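Local coordinates for protein cytochrome c2 (PDB 1VYD) that carries electrons through its covalently held heme, serving chiefly as donor to oxidized bacteriochlorophyll in the photophosphorylation of purple non-sulfur bacteria, at residues T15-I20 with T33-Y38; G39-T44 with W67-I72; T74-P79 with F98-G103. The protein carries 1 engineered substitution. One frame throughout, in Å; residues are numbered along the deposited sequence.

Contact 1. Residues T15-I20 with T33-Y38; sequences TCHSII and TGPNLY. With HEM (protoporphyrin IX containing Fe), chain C.
His17 and Pro35 share a hydrogen bond: ND1 of the imidazole gives its N-H to Pro35 O at 2.7 Å, with the oxygen near the ring plane and the nitrogen in the plane of the carbonyl. At the far side of the ring, NE2 binds the heme iron at 2.1 Å. Gripped at both nitrogens, the imidazole has its rotation fixed, and the carbonyl probably makes it a stronger electron donor to the metal. Asn36 has CG anti to its backbone N (chi1 -171°), which turns the amide to Ile20. Its ND2 donates to a lone pair of Ile20 O at 2.9 Å, while OD1 accepts from Ile20 N at 3.0 Å. Tyr38 N approaches that OD1 from the opposite face, closing an Asx turn, and Tyr48 OH is a further partner of ND2. An alanine in place of Asn36 would probably leave the N-H and carbonyl of Ile20 without their mates and let the turn loosen. Backbone bonds from Gly34 N to Cys16 O and from Leu37 N to Ser18 O continue the pairing, and one water bridges Ser18 N to Gly34 O. At Gly34 a beta carbon would run into His17 CE1.

Apolar contacts fill in around these. Leu37 lays CD1 over the centre of the His17 ring, 3.6 Å from its centroid, a CH-pi contact. Pro35 CD stands 3.6 Å from CE1 of His17. Ile19 CG2 packs on Tyr38 CB at 3.9 Å. With Cys13 and Cys16 joined covalently to the heme and His17 its proximal ligand, this is the CXXCH heme-attachment site of class I cytochromes c, met by the 33-38 loop, whose Pro35 carbonyl holds the histidine ND1.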
loop_
_atom_site.group_PDB
_atom_site.type_symbol
_atom_site.label_atom_id
_atom_site.label_comp_id
_atom_site.label_asym_id
_atom_site.label_seq_id
_atom_site.Cartn_x
_atom_site.Cartn_y
_atom_site.Cartn_z
ATOM N N THR A 15 -5.985 -6.638 -8.513
ATOM C CA THR A 15 -7.214 -7.373 -8.185
ATOM C C THR A 15 -7.967 -6.651 -7.075
ATOM O O THR A 15 -9.118 -6.976 -6.834
ATOM C CB THR A 15 -6.665 -8.704 -7.553
ATOM O OG1 THR A 15 -5.867 -9.328 -8.550
ATOM C CG2 THR A 15 -7.767 -9.679 -7.273
ATOM N N CYS A 16 -7.319 -5.807 -6.246
ATOM C CA CYS A 16 -8.064 -5.075 -5.231
ATOM C C CYS A 16 -7.871 -3.565 -5.261
ATOM O O CYS A 16 -8.677 -2.817 -4.761
ATOM C CB CYS A 16 -7.527 -5.531 -3.891
ATOM S SG CYS A 16 -7.923 -7.304 -3.726
ATOM N N HIS A 17 -6.747 -3.126 -5.856
ATOM C CA HIS A 17 -6.380 -1.747 -5.946
ATOM C C HIS A 17 -6.398 -1.157 -7.324
ATOM O O HIS A 17 -5.913 -1.777 -8.266
ATOM C CB HIS A 17 -4.935 -1.618 -5.455
ATOM C CG HIS A 17 -4.735 -1.847 -3.990
ATOM N ND1 HIS A 17 -5.129 -0.967 -3.001
ATOM C CD2 HIS A 17 -4.152 -2.918 -3.354
ATOM C CE1 HIS A 17 -4.671 -1.396 -1.833
ATOM N NE2 HIS A 17 -4.072 -2.546 -2.027
ATOM N N SER A 18 -6.598 0.132 -7.424
ATOM C CA SER A 18 -6.377 0.961 -8.593
ATOM C C SER A 18 -5.344 2.033 -8.323
ATOM O O SER A 18 -4.825 2.272 -7.223
ATOM C CB SER A 18 -7.681 1.672 -9.003
ATOM O OG SER A 18 -8.592 0.644 -9.386
ATOM N N ILE A 19 -4.988 2.738 -9.417
ATOM C CA ILE A 19 -4.040 3.851 -9.312
ATOM C C ILE A 19 -4.674 5.005 -10.126
ATOM O O ILE A 19 -4.782 4.965 -11.355
ATOM C CB ILE A 19 -2.613 3.583 -9.758
ATOM C CG1 ILE A 19 -2.003 2.370 -9.007
ATOM C CG2 ILE A 19 -1.771 4.824 -9.458
ATOM C CD1 ILE A 19 -0.544 2.161 -9.275
ATOM N N ILE A 20 -5.392 5.874 -9.421
ATOM C CA ILE A 20 -6.130 6.964 -10.058
ATOM C C ILE A 20 -5.627 8.340 -9.665
ATOM O O ILE A 20 -5.622 8.642 -8.467
ATOM C CB ILE A 20 -7.648 6.794 -9.797
ATOM C CG1 ILE A 20 -8.080 5.524 -10.578
ATOM C CG2 ILE A 20 -8.449 7.922 -10.482
ATOM C CD1 ILE A 20 -9.124 4.708 -9.897
ATOM N N THR A 33 -11.671 -2.667 -3.909
ATOM C CA THR A 33 -11.927 -3.140 -2.532
ATOM C C THR A 33 -10.724 -2.855 -1.622
ATOM O O THR A 33 -10.906 -2.910 -0.417
ATOM C CB THR A 33 -12.232 -4.644 -2.585
ATOM O OG1 THR A 33 -11.040 -5.104 -3.222
ATOM C CG2 THR A 33 -13.467 -5.001 -3.452
ATOM N N GLY A 34 -9.614 -2.369 -2.193
ATOM C CA GLY A 34 -8.566 -1.712 -1.427
ATOM C C GLY A 34 -8.554 -0.234 -1.923
ATOM O O GLY A 34 -9.057 0.106 -2.993
ATOM N N PRO A 35 -7.905 0.644 -1.172
ATOM C CA PRO A 35 -7.843 2.030 -1.528
ATOM C C PRO A 35 -6.909 2.345 -2.691
ATOM O O PRO A 35 -5.986 1.544 -3.011
ATOM C CB PRO A 35 -7.190 2.656 -0.296
ATOM C CG PRO A 35 -6.504 1.571 0.463
ATOM C CD PRO A 35 -7.216 0.296 0.100
ATOM N N ASN A 36 -7.227 3.531 -3.238
ATOM C CA ASN A 36 -6.391 4.092 -4.314
ATOM C C ASN A 36 -4.927 4.080 -3.911
ATOM O O ASN A 36 -4.706 4.680 -2.872
ATOM C CB ASN A 36 -6.937 5.489 -4.630
ATOM C CG ASN A 36 -6.314 6.121 -5.877
ATOM O OD1 ASN A 36 -5.445 5.454 -6.475
ATOM N ND2 ASN A 36 -6.715 7.356 -6.170
ATOM N N LEU A 37 -3.952 3.700 -4.735
ATOM C CA LEU A 37 -2.551 3.753 -4.338
ATOM C C LEU A 37 -1.743 4.840 -5.035
ATOM O O LEU A 37 -0.623 4.980 -4.585
ATOM C CB LEU A 37 -1.904 2.383 -4.596
ATOM C CG LEU A 37 -2.440 1.226 -3.730
ATOM C CD1 LEU A 37 -1.673 -0.037 -3.918
ATOM C CD2 LEU A 37 -2.376 1.650 -2.219
ATOM N N TYR A 38 -2.388 5.714 -5.830
ATOM C CA TYR A 38 -1.756 6.910 -6.352
ATOM C C TYR A 38 -1.335 7.800 -5.205
ATOM O O TYR A 38 -2.206 8.036 -4.368
ATOM C CB TYR A 38 -2.792 7.770 -7.186
ATOM C CG TYR A 38 -2.119 8.985 -7.840
ATOM C CD1 TYR A 38 -1.969 10.215 -7.201
ATOM C CD2 TYR A 38 -1.622 8.850 -9.132
ATOM C CE1 TYR A 38 -1.347 11.304 -7.775
ATOM C CE2 TYR A 38 -0.996 9.901 -9.802
ATOM C CZ TYR A 38 -0.872 11.108 -9.088
ATOM O OH TYR A 38 -0.272 12.128 -9.745
HETATM C CHA HEM C . -3.996 -1.586 2.034
HETATM C CHB HEM C . -0.326 -2.013 -1.143
HETATM C CHC HEM C . -2.269 -6.180 -2.766
HETATM C CHD HEM C . -6.307 -5.261 -0.191
HETATM C C1A HEM C . -2.797 -1.413 1.350
HETATM C C2A HEM C . -1.830 -0.361 1.584
HETATM C C3A HEM C . -0.848 -0.517 0.723
HETATM C C4A HEM C . -1.147 -1.662 -0.082
HETATM C CMA HEM C . 0.467 0.238 0.418
HETATM C CAA HEM C . -2.025 0.731 2.692
HETATM C CBA HEM C . -2.734 1.919 2.086
HETATM C CGA HEM C . -3.040 3.116 2.961
HETATM O O1A HEM C . -2.643 3.143 4.162
HETATM O O2A HEM C . -3.821 3.932 2.416
HETATM C C1B HEM C . -0.596 -3.183 -1.826
HETATM C C2B HEM C . 0.308 -3.734 -2.807
HETATM C C3B HEM C . -0.231 -4.896 -3.200
HETATM C C4B HEM C . -1.488 -5.078 -2.550
HETATM C CMB HEM C . 1.627 -3.039 -3.290
HETATM C CAB HEM C . 0.360 -5.970 -4.146
HETATM C CBB HEM C . 1.644 -6.435 -3.909
HETATM C C1C HEM C . -3.536 -6.261 -2.197
HETATM C C2C HEM C . -4.505 -7.297 -2.530
HETATM C C3C HEM C . -5.586 -7.063 -1.813
HETATM C C4C HEM C . -5.367 -5.864 -1.022
HETATM C CMC HEM C . -4.198 -8.378 -3.583
HETATM C CAC HEM C . -6.876 -7.894 -1.659
HETATM C CBC HEM C . -6.912 -9.265 -1.749
HETATM C C1D HEM C . -6.030 -4.160 0.598
HETATM C C2D HEM C . -6.884 -3.694 1.658
HETATM C C3D HEM C . -6.246 -2.679 2.269
HETATM C C4D HEM C . -4.949 -2.523 1.655
HETATM C CMD HEM C . -8.281 -4.280 1.922
HETATM C CAD HEM C . -6.666 -1.862 3.489
HETATM C CBD HEM C . -5.968 -2.529 4.730
HETATM C CGD HEM C . -6.700 -2.437 6.039
HETATM O O1D HEM C . -6.224 -3.206 6.912
HETATM O O2D HEM C . -7.785 -1.787 6.163
HETATM N NA HEM C . -2.352 -2.183 0.327
HETATM N NB HEM C . -1.695 -3.979 -1.721
HETATM N NC HEM C . -4.077 -5.403 -1.264
HETATM N ND HEM C . -4.830 -3.455 0.627
HETATM FE FE HEM C . -3.241 -3.764 -0.493
HETATM O O HOH W 1 -8.547 0.966 -5.426
#

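Contact 2. Residues G39-T44 with W67-I72; sequences GVVGRT and WTEEDI. With HEM (protoporphyrin IX containing Fe), chain C.
Gly42 and Trp67 pair through their backbones where the type II turn Val40 to Arg43 meets the chain leading into helix 69-77: Gly42 N donates to Trp67 O at 2.6 Å, and Trp67 N returns a bond to Arg43 O at 3.1 Å. Gly42 holds the turn's third position with a positive phi (98°) that suits glycine. Thr68, next in line, is the N-cap of the helix, its OG1 accepting from Asp71 N.

Among the side chains, Val40 CG2 comes obliquely to the indole at CD1 of Trp67, 3.7 Å away. Ile72 sends CD1 from the helix to Val41 CG2 at 3.9 Å, the two side chains crossing at about a right angle, and meets Val40 CG1 tip to tip. The polar ends turn to one heme propionate. Trp67 NE1 donates to O1A at 3.0 Å, the oxygen lying in the indole plane. Arg43 bends at chi3 (92°) and brings NH1 to O2A, likewise at 3.0 Å, edge-on to the guanidinium, over one face of which lies Val40 CA. With an N-H on each oxygen, one of them from a guanidinium, the propionate is held in place and its negative charge is probably stabilised.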
loop_
_atom_site.group_PDB
_atom_site.type_symbol
_atom_site.label_atom_id
_atom_site.label_comp_id
_atom_site.label_asym_id
_atom_site.label_seq_id
_atom_site.Cartn_x
_atom_site.Cartn_y
_atom_site.Cartn_z
ATOM N N GLY A 39 -0.116 8.282 -5.108
ATOM C CA GLY A 39 0.364 9.118 -4.044
ATOM C C GLY A 39 0.485 8.432 -2.706
ATOM O O GLY A 39 0.617 9.056 -1.662
ATOM N N VAL A 40 0.548 7.103 -2.645
ATOM C CA VAL A 40 0.598 6.420 -1.307
ATOM C C VAL A 40 1.996 6.536 -0.760
ATOM O O VAL A 40 2.168 6.405 0.416
ATOM C CB VAL A 40 0.172 4.950 -1.373
ATOM C CG1 VAL A 40 1.181 4.111 -2.217
ATOM C CG2 VAL A 40 0.147 4.328 0.024
ATOM N N VAL A 41 3.056 6.761 -1.537
ATOM C CA VAL A 41 4.382 7.015 -1.018
ATOM C C VAL A 41 4.427 8.394 -0.329
ATOM O O VAL A 41 4.251 9.435 -0.986
ATOM C CB VAL A 41 5.517 6.890 -2.054
ATOM C CG1 VAL A 41 6.902 7.106 -1.384
ATOM C CG2 VAL A 41 5.543 5.449 -2.600
ATOM N N GLY A 42 4.617 8.470 0.999
ATOM C CA GLY A 42 4.665 9.740 1.680
ATOM C C GLY A 42 3.322 10.039 2.295
ATOM O O GLY A 42 3.133 11.048 2.947
ATOM N N ARG A 43 2.305 9.178 2.114
ATOM C CA ARG A 43 1.002 9.518 2.690
ATOM C C ARG A 43 0.752 8.835 4.047
ATOM O O ARG A 43 1.339 7.772 4.233
ATOM C CB ARG A 43 -0.056 9.027 1.702
ATOM C CG ARG A 43 -1.488 9.182 2.185
ATOM C CD ARG A 43 -2.453 8.917 1.001
ATOM N NE ARG A 43 -2.907 7.556 0.847
ATOM C CZ ARG A 43 -3.200 6.807 -0.222
ATOM N NH1 ARG A 43 -3.656 5.511 -0.162
ATOM N NH2 ARG A 43 -3.120 7.163 -1.518
ATOM N N THR A 44 0.074 9.496 4.978
ATOM C CA THR A 44 -0.149 8.914 6.303
ATOM C C THR A 44 -0.960 7.603 6.153
ATOM O O THR A 44 -1.948 7.644 5.433
ATOM C CB THR A 44 -0.921 9.912 7.210
ATOM O OG1 THR A 44 -0.127 11.122 7.200
ATOM C CG2 THR A 44 -1.124 9.502 8.660
ATOM N N TRP A 67 3.900 6.129 4.820
ATOM C CA TRP A 67 4.627 5.150 4.077
ATOM C C TRP A 67 5.827 5.681 3.308
ATOM O O TRP A 67 5.735 6.611 2.515
ATOM C CB TRP A 67 3.704 4.565 2.960
ATOM C CG TRP A 67 2.516 3.870 3.539
ATOM C CD1 TRP A 67 1.202 4.294 3.532
ATOM C CD2 TRP A 67 2.523 2.577 4.117
ATOM N NE1 TRP A 67 0.395 3.352 4.079
ATOM C CE2 TRP A 67 1.204 2.298 4.512
ATOM C CE3 TRP A 67 3.533 1.628 4.376
ATOM C CZ2 TRP A 67 0.877 1.095 5.151
ATOM C CZ3 TRP A 67 3.226 0.479 5.042
ATOM C CH2 TRP A 67 1.880 0.211 5.423
ATOM N N THR A 68 6.831 4.792 3.191
ATOM C CA THR A 68 8.041 5.036 2.421
ATOM C C THR A 68 8.132 3.805 1.524
ATOM O O THR A 68 7.420 2.823 1.816
ATOM C CB THR A 68 9.293 5.145 3.318
ATOM O OG1 THR A 68 9.514 3.944 4.064
ATOM C CG2 THR A 68 9.162 6.292 4.307
ATOM N N GLU A 69 8.948 3.764 0.502
ATOM C CA GLU A 69 9.127 2.609 -0.359
ATOM C C GLU A 69 9.584 1.378 0.407
ATOM O O GLU A 69 9.086 0.272 0.137
ATOM C CB GLU A 69 10.201 2.907 -1.407
ATOM C CG GLU A 69 9.654 3.880 -2.464
ATOM C CD GLU A 69 10.711 4.066 -3.549
ATOM O OE1 GLU A 69 11.274 3.082 -4.078
ATOM O OE2 GLU A 69 11.002 5.255 -3.811
ATOM N N GLU A 70 10.532 1.587 1.314
ATOM C CA GLU A 70 11.094 0.523 2.143
ATOM C C GLU A 70 10.023 -0.015 3.061
ATOM O O GLU A 70 9.971 -1.235 3.196
ATOM C CB GLU A 70 12.272 1.096 2.974
ATOM C CG GLU A 70 13.025 0.044 3.761
ATOM C CD GLU A 70 14.098 0.584 4.686
ATOM O OE1 GLU A 70 13.868 1.571 5.451
ATOM O OE2 GLU A 70 15.206 -0.038 4.739
ATOM N N ASP A 71 9.198 0.793 3.737
ATOM C CA ASP A 71 8.088 0.245 4.480
ATOM C C ASP A 71 7.047 -0.399 3.550
ATOM O O ASP A 71 6.394 -1.338 3.965
ATOM C CB ASP A 71 7.375 1.259 5.384
ATOM C CG ASP A 71 8.379 1.895 6.335
ATOM O OD1 ASP A 71 8.536 3.134 6.356
ATOM O OD2 ASP A 71 8.989 1.100 7.065
ATOM N N ILE A 72 6.770 0.070 2.350
ATOM C CA ILE A 72 5.796 -0.629 1.513
ATOM C C ILE A 72 6.295 -2.029 1.177
ATOM O O ILE A 72 5.549 -3.015 1.325
ATOM C CB ILE A 72 5.492 0.184 0.225
ATOM C CG1 ILE A 72 4.736 1.445 0.720
ATOM C CG2 ILE A 72 4.665 -0.679 -0.722
ATOM C CD1 ILE A 72 4.399 2.405 -0.389
HETATM C CHA HEM C . -3.996 -1.586 2.034
HETATM C CHB HEM C . -0.326 -2.013 -1.143
HETATM C CHC HEM C . -2.269 -6.180 -2.766
HETATM C CHD HEM C . -6.307 -5.261 -0.191
HETATM C C1A HEM C . -2.797 -1.413 1.350
HETATM C C2A HEM C . -1.830 -0.361 1.584
HETATM C C3A HEM C . -0.848 -0.517 0.723
HETATM C C4A HEM C . -1.147 -1.662 -0.082
HETATM C CMA HEM C . 0.467 0.238 0.418
HETATM C CAA HEM C . -2.025 0.731 2.692
HETATM C CBA HEM C . -2.734 1.919 2.086
HETATM C CGA HEM C . -3.040 3.116 2.961
HETATM O O1A HEM C . -2.643 3.143 4.162
HETATM O O2A HEM C . -3.821 3.932 2.416
HETATM C C1B HEM C . -0.596 -3.183 -1.826
HETATM C C2B HEM C . 0.308 -3.734 -2.807
HETATM C C3B HEM C . -0.231 -4.896 -3.200
HETATM C C4B HEM C . -1.488 -5.078 -2.550
HETATM C CMB HEM C . 1.627 -3.039 -3.290
HETATM C CAB HEM C . 0.360 -5.970 -4.146
HETATM C CBB HEM C . 1.644 -6.435 -3.909
HETATM C C1C HEM C . -3.536 -6.261 -2.197
HETATM C C2C HEM C . -4.505 -7.297 -2.530
HETATM C C3C HEM C . -5.586 -7.063 -1.813
HETATM C C4C HEM C . -5.367 -5.864 -1.022
HETATM C CMC HEM C . -4.198 -8.378 -3.583
HETATM C CAC HEM C . -6.876 -7.894 -1.659
HETATM C CBC HEM C . -6.912 -9.265 -1.749
HETATM C C1D HEM C . -6.030 -4.160 0.598
HETATM C C2D HEM C . -6.884 -3.694 1.658
HETATM C C3D HEM C . -6.246 -2.679 2.269
HETATM C C4D HEM C . -4.949 -2.523 1.655
HETATM C CMD HEM C . -8.281 -4.280 1.922
HETATM C CAD HEM C . -6.666 -1.862 3.489
HETATM C CBD HEM C . -5.968 -2.529 4.730
HETATM C CGD HEM C . -6.700 -2.437 6.039
HETATM O O1D HEM C . -6.224 -3.206 6.912
HETATM O O2D HEM C . -7.785 -1.787 6.163
HETATM N NA HEM C . -2.352 -2.183 0.327
HETATM N NB HEM C . -1.695 -3.979 -1.721
HETATM N NC HEM C . -4.077 -5.403 -1.264
HETATM N ND HEM C . -4.830 -3.455 0.627
HETATM FE FE HEM C . -3.241 -3.764 -0.493
#

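Contact 3. Residues T74-P79 with F98-G103. With HEM (protoporphyrin IX containing Fe), chain C.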
loop_
_atom_site.group_PDB
_atom_site.type_symbol
_atom_site.label_atom_id
_atom_site.label_comp_id
_atom_site.label_asym_id
_atom_site.label_seq_id
_atom_site.Cartn_x
_atom_site.Cartn_y
_atom_site.Cartn_z
ATOM N N THR A 74 8.301 -3.938 2.841
ATOM C CA THR A 74 8.208 -4.930 3.939
ATOM C C THR A 74 6.770 -5.247 4.266
ATOM O O THR A 74 6.414 -6.334 4.725
ATOM C CB THR A 74 8.841 -4.353 5.229
ATOM O OG1 THR A 74 10.226 -3.990 5.015
ATOM C CG2 THR A 74 8.803 -5.355 6.358
ATOM N N TYR A 75 5.883 -4.226 4.218
ATOM C CA TYR A 75 4.480 -4.469 4.617
ATOM C C TYR A 75 3.805 -5.481 3.708
ATOM O O TYR A 75 3.052 -6.319 4.155
ATOM C CB TYR A 75 3.682 -3.182 4.513
ATOM C CG TYR A 75 2.165 -3.317 4.488
ATOM C CD1 TYR A 75 1.402 -3.565 5.632
ATOM C CD2 TYR A 75 1.480 -3.086 3.298
ATOM C CE1 TYR A 75 0.021 -3.519 5.619
ATOM C CE2 TYR A 75 0.109 -3.007 3.261
ATOM C CZ TYR A 75 -0.608 -3.276 4.423
ATOM O OH TYR A 75 -1.996 -3.209 4.364
ATOM N N VAL A 76 4.024 -5.423 2.431
ATOM C CA VAL A 76 3.453 -6.227 1.321
ATOM C C VAL A 76 3.917 -7.663 1.405
ATOM O O VAL A 76 3.199 -8.614 1.102
ATOM C CB VAL A 76 3.889 -5.330 0.131
ATOM C CG1 VAL A 76 4.877 -5.886 -0.874
ATOM C CG2 VAL A 76 2.768 -4.605 -0.556
ATOM N N LYS A 77 5.082 -8.007 1.966
ATOM C CA LYS A 77 5.536 -9.370 2.203
ATOM C C LYS A 77 4.700 -9.998 3.312
ATOM O O LYS A 77 4.455 -11.220 3.262
ATOM C CB LYS A 77 6.988 -9.523 2.666
ATOM C CG LYS A 77 8.038 -9.281 1.630
ATOM C CD LYS A 77 9.267 -8.604 2.228
ATOM C CE LYS A 77 10.440 -8.780 1.265
ATOM N NZ LYS A 77 10.992 -7.458 0.797
ATOM N N ASP A 78 4.269 -9.199 4.289
ATOM C CA ASP A 78 3.413 -9.837 5.317
ATOM C C ASP A 78 2.762 -8.733 6.114
ATOM O O ASP A 78 3.354 -8.201 7.064
ATOM C CB ASP A 78 4.261 -10.754 6.211
ATOM C CG ASP A 78 3.436 -11.581 7.142
ATOM O OD1 ASP A 78 3.934 -12.706 7.350
ATOM O OD2 ASP A 78 2.316 -11.311 7.643
ATOM N N PRO A 79 1.621 -8.264 5.645
ATOM C CA PRO A 79 0.947 -7.104 6.192
ATOM C C PRO A 79 0.603 -7.270 7.634
ATOM O O PRO A 79 0.792 -6.330 8.426
ATOM C CB PRO A 79 -0.257 -6.879 5.286
ATOM C CG PRO A 79 -0.137 -7.803 4.111
ATOM C CD PRO A 79 0.879 -8.844 4.468
ATOM N N PHE A 98 -3.230 -10.965 1.477
ATOM C CA PHE A 98 -2.412 -11.304 0.338
ATOM C C PHE A 98 -0.994 -10.910 0.808
ATOM O O PHE A 98 -0.879 -9.824 1.379
ATOM C CB PHE A 98 -2.702 -10.451 -0.917
ATOM C CG PHE A 98 -1.695 -10.793 -1.966
ATOM C CD1 PHE A 98 -1.739 -12.064 -2.529
ATOM C CD2 PHE A 98 -0.702 -9.933 -2.339
ATOM C CE1 PHE A 98 -0.840 -12.416 -3.500
ATOM C CE2 PHE A 98 0.201 -10.257 -3.322
ATOM C CZ PHE A 98 0.143 -11.510 -3.905
ATOM N N LYS A 99 -0.090 -11.854 0.572
ATOM C CA LYS A 99 1.299 -11.646 0.959
ATOM C C LYS A 99 2.065 -11.810 -0.348
ATOM O O LYS A 99 1.793 -12.808 -1.076
ATOM C CB LYS A 99 1.747 -12.658 2.007
ATOM C CG LYS A 99 0.790 -13.154 3.062
ATOM C CD LYS A 99 1.338 -14.143 4.106
ATOM C CE LYS A 99 0.511 -15.424 4.333
ATOM N NZ LYS A 99 1.311 -16.638 4.799
ATOM N N LEU A 100 2.924 -10.894 -0.675
ATOM C CA LEU A 100 3.710 -10.913 -1.901
ATOM C C LEU A 100 5.000 -11.654 -1.543
ATOM O O LEU A 100 5.765 -11.255 -0.646
ATOM C CB LEU A 100 3.959 -9.484 -2.402
ATOM C CG LEU A 100 4.928 -9.300 -3.566
ATOM C CD1 LEU A 100 4.340 -9.828 -4.877
ATOM C CD2 LEU A 100 5.325 -7.826 -3.708
ATOM N N ALA A 101 5.347 -12.678 -2.271
ATOM C CA ALA A 101 6.504 -13.518 -1.909
ATOM C C ALA A 101 7.784 -12.820 -2.297
ATOM O O ALA A 101 8.656 -12.764 -1.454
ATOM C CB ALA A 101 6.505 -14.911 -2.546
ATOM N N LYS A 102 7.758 -12.201 -3.473
ATOM C CA LYS A 102 8.992 -11.464 -3.889
ATOM C C LYS A 102 8.495 -10.290 -4.731
ATOM O O LYS A 102 7.399 -10.324 -5.292
ATOM C CB LYS A 102 9.869 -12.492 -4.587
ATOM C CG LYS A 102 10.637 -12.235 -5.827
ATOM C CD LYS A 102 10.519 -13.248 -6.962
ATOM C CE LYS A 102 10.373 -12.466 -8.259
ATOM N NZ LYS A 102 9.615 -13.113 -9.385
ATOM N N GLY A 103 9.285 -9.246 -4.924
ATOM C CA GLY A 103 9.021 -8.109 -5.731
ATOM C C GLY A 103 8.603 -6.834 -5.004
ATOM O O GLY A 103 8.404 -5.838 -5.719
HETATM C CHA HEM C . -3.996 -1.586 2.034
HETATM C CHB HEM C . -0.326 -2.013 -1.143
HETATM C CHC HEM C . -2.269 -6.180 -2.766
HETATM C CHD HEM C . -6.307 -5.261 -0.191
HETATM C C1A HEM C . -2.797 -1.413 1.350
HETATM C C2A HEM C . -1.830 -0.361 1.584
HETATM C C3A HEM C . -0.848 -0.517 0.723
HETATM C C4A HEM C . -1.147 -1.662 -0.082
HETATM C CMA HEM C . 0.467 0.238 0.418
HETATM C CAA HEM C . -2.025 0.731 2.692
HETATM C CBA HEM C . -2.734 1.919 2.086
HETATM C CGA HEM C . -3.040 3.116 2.961
HETATM O O1A HEM C . -2.643 3.143 4.162
HETATM O O2A HEM C . -3.821 3.932 2.416
HETATM C C1B HEM C . -0.596 -3.183 -1.826
HETATM C C2B HEM C . 0.308 -3.734 -2.807
HETATM C C3B HEM C . -0.231 -4.896 -3.200
HETATM C C4B HEM C . -1.488 -5.078 -2.550
HETATM C CMB HEM C . 1.627 -3.039 -3.290
HETATM C CAB HEM C . 0.360 -5.970 -4.146
HETATM C CBB HEM C . 1.644 -6.435 -3.909
HETATM C C1C HEM C . -3.536 -6.261 -2.197
HETATM C C2C HEM C . -4.505 -7.297 -2.530
HETATM C C3C HEM C . -5.586 -7.063 -1.813
HETATM C C4C HEM C . -5.367 -5.864 -1.022
HETATM C CMC HEM C . -4.198 -8.378 -3.583
HETATM C CAC HEM C . -6.876 -7.894 -1.659
HETATM C CBC HEM C . -6.912 -9.265 -1.749
HETATM C C1D HEM C . -6.030 -4.160 0.598
HETATM C C2D HEM C . -6.884 -3.694 1.658
HETATM C C3D HEM C . -6.246 -2.679 2.269
HETATM C C4D HEM C . -4.949 -2.523 1.655
HETATM C CMD HEM C . -8.281 -4.280 1.922
HETATM C CAD HEM C . -6.666 -1.862 3.489
HETATM C CBD HEM C . -5.968 -2.529 4.730
HETATM C CGD HEM C . -6.700 -2.437 6.039
HETATM O O1D HEM C . -6.224 -3.206 6.912
HETATM O O2D HEM C . -7.785 -1.787 6.163
HETATM N NA HEM C . -2.352 -2.183 0.327
HETATM N NB HEM C . -1.695 -3.979 -1.721
HETATM N NC HEM C . -4.077 -5.403 -1.264
HETATM N ND HEM C . -4.830 -3.455 0.627
HETATM FE FE HEM C . -3.241 -3.764 -0.493
#
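Val76 and Leu100 join the last part of the 69-77 region to the loop that runs from the ligand Met96 toward helix 104-113, in a small contact of one backbone bond and apolar packing at the heme edge. Leu100 N donates to Val76 O at 2.9 Å, almost straight at the hydrogen (176°). A CA-H...O contact from Lys77 CA to Leu100 O, 3.4 Å long, runs in the reverse sense. The two side chains lie side by side, pointing the same way, and touch tightly, Val76 CG1 to Leu100 CD2 at 3.5 Å.

Each also reaches the heme. The other branch of Val76, CG2, comes to 3.4 Å from the heme methyl CMB, whereas Leu100 CD2 lies against the vinyl-derived carbon CBB at 3.9 Å. Phe98 has CG anti to its backbone N (chi1 174°), which lays the ring beside the methyl CMC that its CB also touches, while its carbonyl O meets Pro79 CG at 3.5 Å. Tyr75 and Val76 touch Met96 as well. Around this point three helices meet the loop: 69-77 contributes Val76, Asp78 caps the start of 79-87 through its bond to Ala81 N, and Gly103 is the N-cap of 104-113.

The three contacts surround a single heme, and all of them touch it. Contact 1 supplies the histidine ligand on one face and a covalent link at the rim, contact 2 grips a propionate at the edge, and contact 3 packs on the heme beside Met96, the ligand from the other face. Their centres lie about 14 Å apart for contacts 1 and 2 and likewise for 2 and 3. Asn36 O and Arg43 NH1, 3.0 Å apart in a probable hydrogen bond, tie contact 1 to contact 2. Helix 69-77 serves contacts 2 and 3, and Trp67 CH2 meets Tyr75 CG at 3.7 Å. Contacts 1 and 3 stay about 7 Å apart at their nearest atoms, with the heme as common partner.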